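Side-chain contacts in activator of Hsp90 ATPase homologue 1/2-like C-terminal domain-containing protein (Enterococcus faecalis, PDB 2NN5), which is of unknown function but belongs to the AHA1 family and can bind magnesium: residues Thr58-Leu61 with Lys62-Phe65; Thr50-Arg53 with Tyr54-Glu57. All blocks are in the same frame, centred on the assembly; numbering follows the deposited sequence.

Overall arrangement
Contacts 1 and 2 lie on consecutive short helices, 58-64 and 48-56, on the same side of the chain's centre. Both are local, each within one helix and the residue that follows it. Contact 2 is the more buried: W52 and L55 reach strand 108-116 of the antiparallel sheet, and Y54 packs on helix 138-157. Its surface edge carries a salt bridge, R53 to E57. Contact 1 is only partly buried. Its inner side is L61 and W64, while K60 and Q63 share a water outside. The helices meet where the indole of W64 reaches the backbone of Y54 and where K60 packs on R53 and Y54.

Contact 1: residues Thr58-Leu61 with Lys62-Phe65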
loop_
_atom_site.group_PDB
_atom_site.type_symbol
_atom_site.label_atom_id
_atom_site.label_comp_id
_atom_site.label_asym_id
_atom_site.label_seq_id
_atom_site.Cartn_x
_atom_site.Cartn_y
_atom_site.Cartn_z
ATOM N N THR A 58 14.811 -4.076 -4.227
ATOM C CA THR A 58 14.737 -4.340 -2.792
ATOM C C THR A 58 15.196 -3.127 -1.964
ATOM O O THR A 58 14.583 -2.779 -0.943
ATOM C CB THR A 58 15.556 -5.550 -2.434
ATOM O OG1 THR A 58 14.920 -6.685 -3.055
ATOM C CG2 THR A 58 15.632 -5.779 -0.933
ATOM N N ASP A 59 16.248 -2.448 -2.410
ATOM C CA ASP A 59 16.775 -1.376 -1.557
ATOM C C ASP A 59 15.792 -0.223 -1.460
ATOM O O ASP A 59 15.803 0.535 -0.469
ATOM C CB ASP A 59 18.099 -0.899 -2.100
ATOM C CG ASP A 59 19.229 -1.911 -1.874
ATOM O OD1 ASP A 59 19.050 -2.957 -1.190
ATOM O OD2 ASP A 59 20.336 -1.606 -2.375
ATOM N N LYS A 60 14.965 -0.075 -2.492
ATOM C CA LYS A 60 13.952 0.994 -2.451
ATOM C C LYS A 60 12.667 0.539 -1.747
ATOM O O LYS A 60 12.079 1.265 -0.944
ATOM C CB LYS A 60 13.629 1.458 -3.857
ATOM C CG LYS A 60 14.761 2.301 -4.444
ATOM C CD LYS A 60 14.456 2.673 -5.861
ATOM C CE LYS A 60 15.588 3.438 -6.538
ATOM N NZ LYS A 60 15.452 4.848 -6.162
ATOM N N LEU A 61 12.282 -0.683 -2.019
ATOM C CA LEU A 61 11.100 -1.266 -1.383
ATOM C C LEU A 61 11.299 -1.219 0.132
ATOM O O LEU A 61 10.370 -0.824 0.875
ATOM C CB LEU A 61 10.968 -2.703 -1.916
ATOM C CG LEU A 61 9.763 -3.491 -1.568
ATOM C CD1 LEU A 61 8.457 -2.743 -1.757
ATOM C CD2 LEU A 61 9.776 -4.823 -2.274
ATOM N N LYS A 62 12.495 -1.542 0.613
ATOM C CA LYS A 62 12.707 -1.532 2.066
ATOM C C LYS A 62 12.663 -0.138 2.694
ATOM O O LYS A 62 12.554 -0.020 3.890
ATOM C CB LYS A 62 14.001 -2.243 2.437
ATOM C CG LYS A 62 13.895 -3.762 2.218
ATOM C CD LYS A 62 15.152 -4.421 2.808
ATOM C CE LYS A 62 15.079 -5.937 2.764
ATOM N NZ LYS A 62 13.809 -6.439 3.447
ATOM N N GLN A 63 12.801 0.930 1.889
ATOM C CA GLN A 63 12.691 2.285 2.466
ATOM C C GLN A 63 11.299 2.593 2.982
ATOM O O GLN A 63 11.125 3.494 3.820
ATOM C CB GLN A 63 13.084 3.371 1.445
ATOM C CG GLN A 63 14.564 3.283 1.033
ATOM C CD GLN A 63 14.913 4.284 -0.057
ATOM O OE1 GLN A 63 15.459 3.935 -1.085
ATOM N NE2 GLN A 63 14.597 5.523 0.183
ATOM N N TRP A 64 10.289 1.915 2.443
ATOM C CA TRP A 64 8.927 2.209 2.851
ATOM C C TRP A 64 8.225 0.999 3.447
ATOM O O TRP A 64 7.252 1.176 4.191
ATOM C CB TRP A 64 8.132 2.846 1.707
ATOM C CG TRP A 64 7.921 1.971 0.512
ATOM C CD1 TRP A 64 8.811 1.755 -0.521
ATOM C CD2 TRP A 64 6.728 1.248 0.179
ATOM N NE1 TRP A 64 8.244 0.872 -1.456
ATOM C CE2 TRP A 64 6.968 0.561 -1.047
ATOM C CE3 TRP A 64 5.481 1.108 0.789
ATOM C CZ2 TRP A 64 6.020 -0.271 -1.629
ATOM C CZ3 TRP A 64 4.525 0.285 0.173
ATOM C CH2 TRP A 64 4.821 -0.412 -0.990
ATOM N N PHE A 65 8.686 -0.231 3.129
ATOM C CA PHE A 65 8.064 -1.423 3.706
ATOM C C PHE A 65 9.219 -2.403 3.995
ATOM O O PHE A 65 9.513 -3.288 3.194
ATOM C CB PHE A 65 6.979 -1.993 2.761
ATOM C CG PHE A 65 5.996 -2.904 3.440
ATOM C CD1 PHE A 65 6.337 -3.639 4.613
ATOM C CD2 PHE A 65 4.719 -3.007 2.954
ATOM C CE1 PHE A 65 5.406 -4.500 5.209
ATOM C CE2 PHE A 65 3.779 -3.863 3.539
ATOM C CZ PHE A 65 4.118 -4.603 4.673
HETATM O O HOH W 1 16.333 5.433 -3.355
#
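The carbonyl oxygen L61 O is gripped by two backbone N-H groups at the end of helix 58-64. F65 N lies 2.9 Å from L61 O, nearly in line with the C=O bond (C=O...N angle 165°). W64 N donates to the same L61 O from well above the carbonyl plane, at 3.2 Å. The same oxygen also sits over one face of the W64 indole. K60 O approaches that ring differently, at its edge, 3.3 Å from W64 CD1. W64 CG is wedged between its own backbone N and carbonyl carbon (chi1 64°), which folds the indole back along the helix toward L61. There L61 CD1 meets W64 CZ2 at 3.5 Å, the two side chains crossing at a slant.

In AHA1-family proteins, which have the SRPBCC helix-grip fold, a curved antiparallel sheet wraps around a long helix, here probably 138-157. Helix 58-64 is one of two short helices that pack between strands and helix 138-157. L61 touches L68 and I70 of strand 68-72 and W79 of strand 78-83, while W64 packs on V148 and L152. W64 NE1 is hydrogen-bonded to Y54 O of the preceding helix.

The outer side is polar. K60 and Q63 run side by side, and one water joins their ends: it accepts from K60 NZ at 3.0 Å and donates to Q63 OE1 at 2.9 Å. On another face of the helix, T58 and K62 also lie alongside each other. T58 CG2 rests 3.7 Å from K62 CE. The lysine chain stays straight until a final bend (chi4 -55°). K62 NZ bonds to P66 O and L68 O; T58 OG1 is held by I70 N.

Contact 2: residues Thr50-Arg53 with Tyr54-Glu57; sequences TIWR and YLTE
The methyl T56 CG2 sits over one face of the W52 indole, a CH-pi contact 3.8 Å from the centroid of the five-membered ring and 26° off its normal. This is the tight, buried side of helix 48-56, a short helix packed against the antiparallel sheet of the helix-grip (SRPBCC) fold of the AHA1 family. L55 crosses W52 at about a right angle, and L55 CD1 only brushes W52 CE3, at 4.2 Å. Both W52 and L55 touch L114 of strand 108-116, and Y95 meets W52 edge-to-face.

T56 also has a polar hold. Its hydroxyl occupies the cramped position between backbone N and carbonyl carbon (chi1 53°). From there T56 OG1 donates to W52 O at 2.7 Å. L55 N reaches W52 O from the opposite face of the carbonyl, so a buried oxygen has two donors. Y54 lies farther round the helix. The edge of its ring faces two carbonyls, T50 O and I51 O, with T50 O 3.3 Å from Y54 CD1. The same ring packs on L152, V155 and V156 of helix 138-157.

The outer side is more exposed and charged, with few apolar contacts. R53 is exposed and E57, the N-cap residue before helix 58-64, partly so. Their salt bridge spans the end of the helix. The arginine bends at chi3 and offers its side to the extended glutamate. The two planar groups are turned 44° apart. R53 NE donates to E57 OE2 at 2.8 Å, while R53 NH1 meets the syn lone pair of E57 OE1 at 2.9 Å.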
loop_
_atom_site.group_PDB
_atom_site.type_symbol
_atom_site.label_atom_id
_atom_site.label_comp_id
_atom_site.label_asym_id
_atom_site.label_seq_id
_atom_site.Cartn_x
_atom_site.Cartn_y
_atom_site.Cartn_z
ATOM N N THR A 50 10.050 6.521 -12.020
ATOM C CA THR A 50 10.760 6.594 -10.728
ATOM C C THR A 50 10.004 5.769 -9.674
ATOM O O THR A 50 10.607 5.031 -8.925
ATOM C CB THR A 50 10.860 8.053 -10.320
ATOM O OG1 THR A 50 11.797 8.721 -11.195
ATOM C CG2 THR A 50 11.348 8.177 -8.909
ATOM N N ILE A 51 8.681 5.969 -9.595
ATOM C CA ILE A 51 7.934 5.311 -8.537
ATOM C C ILE A 51 7.972 3.799 -8.748
ATOM O O ILE A 51 8.022 3.035 -7.784
ATOM C CB ILE A 51 6.507 5.854 -8.525
ATOM C CG1 ILE A 51 6.549 7.327 -8.099
ATOM C CG2 ILE A 51 5.642 4.986 -7.597
ATOM C CD1 ILE A 51 5.327 8.074 -8.492
ATOM N N TRP A 52 7.971 3.340 -10.002
ATOM C CA TRP A 52 8.023 1.895 -10.281
ATOM C C TRP A 52 9.248 1.231 -9.626
ATOM O O TRP A 52 9.172 0.062 -9.203
ATOM C CB TRP A 52 8.074 1.679 -11.789
ATOM C CG TRP A 52 8.134 0.268 -12.191
ATOM C CD1 TRP A 52 9.220 -0.385 -12.731
ATOM C CD2 TRP A 52 7.057 -0.680 -12.174
ATOM N NE1 TRP A 52 8.874 -1.673 -13.040
ATOM C CE2 TRP A 52 7.553 -1.890 -12.709
ATOM C CE3 TRP A 52 5.718 -0.632 -11.728
ATOM C CZ2 TRP A 52 6.749 -3.067 -12.800
ATOM C CZ3 TRP A 52 4.920 -1.788 -11.846
ATOM C CH2 TRP A 52 5.436 -2.958 -12.394
ATOM N N ARG A 53 10.353 1.956 -9.517
ATOM C CA ARG A 53 11.557 1.356 -8.924
ATOM C C ARG A 53 11.309 1.034 -7.463
ATOM O O ARG A 53 11.914 0.106 -6.959
ATOM C CB ARG A 53 12.783 2.263 -9.064
ATOM C CG ARG A 53 13.061 2.584 -10.581
ATOM C CD ARG A 53 14.343 3.410 -10.794
ATOM N NE ARG A 53 15.460 2.684 -10.216
ATOM C CZ ARG A 53 16.661 3.220 -9.952
ATOM N NH1 ARG A 53 17.594 2.464 -9.383
ATOM N NH2 ARG A 53 16.897 4.503 -10.268
ATOM N N TYR A 54 10.438 1.809 -6.780
ATOM C CA TYR A 54 10.173 1.542 -5.375
ATOM C C TYR A 54 9.297 0.309 -5.169
ATOM O O TYR A 54 9.155 -0.136 -4.024
ATOM C CB TYR A 54 9.526 2.781 -4.724
ATOM C CG TYR A 54 10.551 3.885 -4.550
ATOM C CD1 TYR A 54 10.852 4.738 -5.623
ATOM C CD2 TYR A 54 11.202 4.079 -3.327
ATOM C CE1 TYR A 54 11.829 5.720 -5.507
ATOM C CE2 TYR A 54 12.142 5.096 -3.184
ATOM C CZ TYR A 54 12.448 5.903 -4.276
ATOM O OH TYR A 54 13.415 6.891 -4.151
ATOM N N LEU A 55 8.730 -0.225 -6.262
ATOM C CA LEU A 55 7.966 -1.465 -6.149
ATOM C C LEU A 55 8.774 -2.680 -6.610
ATOM O O LEU A 55 8.287 -3.802 -6.501
ATOM C CB LEU A 55 6.706 -1.421 -7.042
ATOM C CG LEU A 55 5.731 -0.303 -6.690
ATOM C CD1 LEU A 55 4.617 -0.149 -7.726
ATOM C CD2 LEU A 55 5.129 -0.570 -5.356
ATOM N N THR A 56 9.941 -2.444 -7.245
ATOM C CA THR A 56 10.620 -3.496 -7.999
ATOM C C THR A 56 12.102 -3.641 -7.659
ATOM O O THR A 56 12.766 -4.469 -8.277
ATOM C CB THR A 56 10.488 -3.288 -9.517
ATOM O OG1 THR A 56 10.919 -1.961 -9.842
ATOM C CG2 THR A 56 9.039 -3.484 -9.909
ATOM N N GLU A 57 12.591 -2.896 -6.669
ATOM C CA GLU A 57 14.015 -2.981 -6.243
ATOM C C GLU A 57 14.098 -3.075 -4.746
ATOM O O GLU A 57 13.496 -2.249 -4.033
ATOM C CB GLU A 57 14.818 -1.775 -6.762
ATOM C CG GLU A 57 14.729 -1.607 -8.290
ATOM C CD GLU A 57 15.466 -0.431 -8.876
ATOM O OE1 GLU A 57 16.328 0.188 -8.193
ATOM O OE2 GLU A 57 15.148 -0.117 -10.029
#